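Cytosol aminopeptidase (Coxiella burnetii, PDB 3IJ3) probably acts as a manganese-dependent metalloaminopeptidase of the M17 family, removing residues from the N-terminal end of peptides. Local coordinates at residues Y97-G103 with L458-P462. Numbering follows the deposited sequence.
Sequences YSWDFGG and LPGRP
Arg461 lays its guanidinium flat on the indole of Trp99, with the two planes 11° apart. Arg461 CZ sits over the five-membered ring, 3.9 Å from its centroid, a cation-pi contact. Arg461 CD makes a CH-pi contact over the six-membered ring. The arginine chain bends at chi3 (-70°), which lets both CD and the guanidinium follow the ring face. Leu458 CB lies over the rim of the opposite face of the guanidinium.

The tight part is where the backbones meet. Gly102 CA and Gly460 CA are 3.7 Å apart, with no side chain between them. Gly460 belongs to a type II turn from Leu458 to Arg461 and has positive phi. Pro459 CB packs 3.6 Å from Trp99 O.

The Tyr97 side is looser. Tyr97 OH is 4.1 Å from Arg461 NH2, and a water joins them, accepting from NH2 at 2.7 Å.

Arg461 NE and NH2 both donate to Pro459 O, at 2.8 and 3.0 Å, which helps orient the guanidinium. Gly460 O is bound by Arg174. The contact joins a loop of the N-terminal domain to one of the catalytic domain. A carbonyl of its own turn thus holds the charged guanidinium against the indole, and the link rests largely on cation-pi, CH-pi and van der Waals packing, plus one water bridge.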
ATOM      1  N   TYR A  97      -4.313 -22.073 -39.180  1.00 31.99           N
ATOM      2  CA  TYR A  97      -3.839 -21.449 -37.923  1.00 31.60           C
ATOM      3  C   TYR A  97      -2.300 -21.466 -37.733  1.00 31.89           C
ATOM      4  O   TYR A  97      -1.720 -20.490 -37.251  1.00 33.74           O
ATOM      5  CB  TYR A  97      -4.556 -22.063 -36.725  1.00 31.06           C
ATOM      6  CG  TYR A  97      -4.125 -21.490 -35.411  1.00 30.91           C
ATOM      7  CD1 TYR A  97      -4.326 -20.141 -35.124  1.00 31.48           C
ATOM      8  CD2 TYR A  97      -3.558 -22.291 -34.434  1.00 31.23           C
ATOM      9  CE1 TYR A  97      -3.931 -19.606 -33.915  1.00 32.55           C
ATOM     10  CE2 TYR A  97      -3.168 -21.763 -33.215  1.00 31.38           C
ATOM     11  CZ  TYR A  97      -3.363 -20.420 -32.963  1.00 30.42           C
ATOM     12  OH  TYR A  97      -2.976 -19.893 -31.760  1.00 34.51           O
ATOM     13  N   SER A  98      -1.661 -22.572 -38.081  1.00 30.81           N
ATOM     14  CA  SER A  98      -0.180 -22.698 -38.033  1.00 29.14           C
ATOM     15  C   SER A  98       0.519 -22.874 -36.679  1.00 27.57           C
ATOM     16  O   SER A  98       1.418 -23.721 -36.584  1.00 24.78           O
ATOM     17  CB  SER A  98       0.485 -21.560 -38.830  1.00 30.02           C
ATOM     18  OG  SER A  98       0.010 -21.571 -40.175  1.00 32.29           O
ATOM     19  N   TRP A  99       0.170 -22.087 -35.651  1.00 25.15           N
ATOM     20  CA  TRP A  99       0.828 -22.234 -34.347  1.00 24.81           C
ATOM     21  C   TRP A  99       0.686 -23.607 -33.711  1.00 22.52           C
ATOM     22  O   TRP A  99       1.469 -23.924 -32.831  1.00 22.63           O
ATOM     23  CB  TRP A  99       0.388 -21.192 -33.292  1.00 24.97           C
ATOM     24  CG  TRP A  99       1.025 -19.840 -33.353  1.00 28.08           C
ATOM     25  CD1 TRP A  99       0.388 -18.645 -33.536  1.00 29.87           C
ATOM     26  CD2 TRP A  99       2.420 -19.534 -33.212  1.00 28.01           C
ATOM     27  NE1 TRP A  99       1.292 -17.617 -33.516  1.00 30.77           N
ATOM     28  CE2 TRP A  99       2.549 -18.128 -33.326  1.00 30.46           C
ATOM     29  CE3 TRP A  99       3.575 -20.308 -33.019  1.00 28.85           C
ATOM     30  CZ2 TRP A  99       3.780 -17.474 -33.240  1.00 29.14           C
ATOM     31  CZ3 TRP A  99       4.812 -19.653 -32.933  1.00 27.33           C
ATOM     32  CH2 TRP A  99       4.896 -18.245 -33.043  1.00 30.09           C
ATOM     33  N   ASP A 100      -0.291 -24.434 -34.105  1.00 21.57           N
ATOM     34  CA  ASP A 100      -0.365 -25.775 -33.487  1.00 20.14           C
ATOM     35  C   ASP A 100       0.933 -26.539 -33.769  1.00 17.69           C
ATOM     36  O   ASP A 100       1.389 -27.358 -32.943  1.00 16.91           O
ATOM     37  CB  ASP A 100      -1.563 -26.582 -33.990  1.00 21.24           C
ATOM     38  CG  ASP A 100      -2.907 -25.973 -33.584  1.00 23.76           C
ATOM     39  OD1 ASP A 100      -3.103 -25.736 -32.371  1.00 26.75           O
ATOM     40  OD2 ASP A 100      -3.772 -25.788 -34.470  1.00 20.91           O
ATOM     41  N   PHE A 101       1.534 -26.268 -34.940  1.00 14.57           N
ATOM     42  CA  PHE A 101       2.810 -26.893 -35.310  1.00 14.22           C
ATOM     43  C   PHE A 101       3.935 -26.474 -34.365  1.00 13.93           C
ATOM     44  O   PHE A 101       4.913 -27.187 -34.193  1.00 11.94           O
ATOM     45  CB  PHE A 101       3.190 -26.589 -36.765  1.00 14.22           C
ATOM     46  CG  PHE A 101       2.319 -27.282 -37.766  1.00 13.72           C
ATOM     47  CD1 PHE A 101       2.694 -28.523 -38.284  1.00 14.79           C
ATOM     48  CD2 PHE A 101       1.122 -26.721 -38.170  1.00 16.27           C
ATOM     49  CE1 PHE A 101       1.889 -29.176 -39.170  1.00 15.77           C
ATOM     50  CE2 PHE A 101       0.308 -27.378 -39.066  1.00 17.17           C
ATOM     51  CZ  PHE A 101       0.696 -28.603 -39.574  1.00 14.78           C
ATOM     52  N   GLY A 102       3.794 -25.309 -33.738  1.00 14.39           N
ATOM     53  CA  GLY A 102       4.805 -24.853 -32.781  1.00 14.58           C
ATOM     54  C   GLY A 102       4.976 -25.770 -31.582  1.00 14.77           C
ATOM     55  O   GLY A 102       6.041 -25.801 -30.954  1.00 15.77           O
ATOM     56  N   GLY A 103       3.933 -26.521 -31.225  1.00 13.39           N
ATOM     57  CA  GLY A 103       4.035 -27.418 -30.079  1.00 13.71           C
ATOM     58  C   GLY A 103       4.681 -28.767 -30.350  1.00 14.51           C
ATOM     59  O   GLY A 103       4.893 -29.535 -29.420  1.00 15.48           O
ATOM     60  N   LEU A 458       3.303 -21.388 -24.341  1.00 18.75           N
ATOM     61  CA  LEU A 458       2.256 -21.702 -25.314  1.00 19.59           C
ATOM     62  C   LEU A 458       2.957 -22.359 -26.507  1.00 18.57           C
ATOM     63  O   LEU A 458       4.167 -22.186 -26.675  1.00 18.97           O
ATOM     64  CB  LEU A 458       1.549 -20.433 -25.757  1.00 17.52           C
ATOM     65  CG  LEU A 458       0.840 -19.584 -24.698  1.00 23.00           C
ATOM     66  CD1 LEU A 458       0.426 -18.247 -25.308  1.00 24.50           C
ATOM     67  CD2 LEU A 458      -0.347 -20.320 -24.100  1.00 27.24           C
ATOM     68  N   PRO A 459       2.204 -23.082 -27.353  1.00 17.41           N
ATOM     69  CA  PRO A 459       2.841 -23.731 -28.499  1.00 16.60           C
ATOM     70  C   PRO A 459       3.610 -22.761 -29.376  1.00 15.96           C
ATOM     71  O   PRO A 459       3.045 -21.768 -29.873  1.00 14.57           O
ATOM     72  CB  PRO A 459       1.660 -24.348 -29.259  1.00 17.30           C
ATOM     73  CG  PRO A 459       0.604 -24.514 -28.232  1.00 18.98           C
ATOM     74  CD  PRO A 459       0.744 -23.280 -27.372  1.00 19.36           C
ATOM     75  N   GLY A 460       4.904 -23.047 -29.527  1.00 14.90           N
ATOM     76  CA  GLY A 460       5.794 -22.262 -30.338  1.00 15.52           C
ATOM     77  C   GLY A 460       6.332 -21.029 -29.646  1.00 15.45           C
ATOM     78  O   GLY A 460       7.183 -20.341 -30.215  1.00 16.14           O
ATOM     79  N   ARG A 461       5.895 -20.801 -28.406  1.00 14.84           N
ATOM     80  CA  ARG A 461       6.189 -19.559 -27.642  1.00 15.22           C
ATOM     81  C   ARG A 461       6.613 -19.836 -26.190  1.00 14.80           C
ATOM     82  O   ARG A 461       5.802 -19.796 -25.271  1.00 16.97           O
ATOM     83  CB  ARG A 461       4.929 -18.689 -27.706  1.00 16.37           C
ATOM     84  CG  ARG A 461       4.697 -18.115 -29.123  1.00 18.26           C
ATOM     85  CD  ARG A 461       3.253 -17.780 -29.375  1.00 24.69           C
ATOM     86  NE  ARG A 461       2.465 -19.020 -29.477  1.00 27.18           N
ATOM     87  CZ  ARG A 461       1.131 -19.081 -29.522  1.00 28.99           C
ATOM     88  NH1 ARG A 461       0.412 -17.965 -29.446  1.00 30.39           N
ATOM     89  NH2 ARG A 461       0.517 -20.264 -29.623  1.00 25.00           N
ATOM     90  N   PRO A 462       7.890 -20.160 -25.997  1.00 13.98           N
ATOM     91  CA  PRO A 462       8.413 -20.474 -24.668  1.00 14.07           C
ATOM     92  C   PRO A 462       8.442 -19.250 -23.779  1.00 12.32           C
ATOM     93  O   PRO A 462       8.585 -18.144 -24.279  1.00 11.87           O
ATOM     94  CB  PRO A 462       9.835 -20.965 -24.950  1.00 15.24           C
ATOM     95  CG  PRO A 462       9.944 -21.135 -26.440  1.00 18.31           C
ATOM     96  CD  PRO A 462       8.903 -20.321 -27.060  1.00 15.75           C
TER
HETATM   97  O   HOH W   1      -2.003 -21.163 -29.864  0.50 24.65           O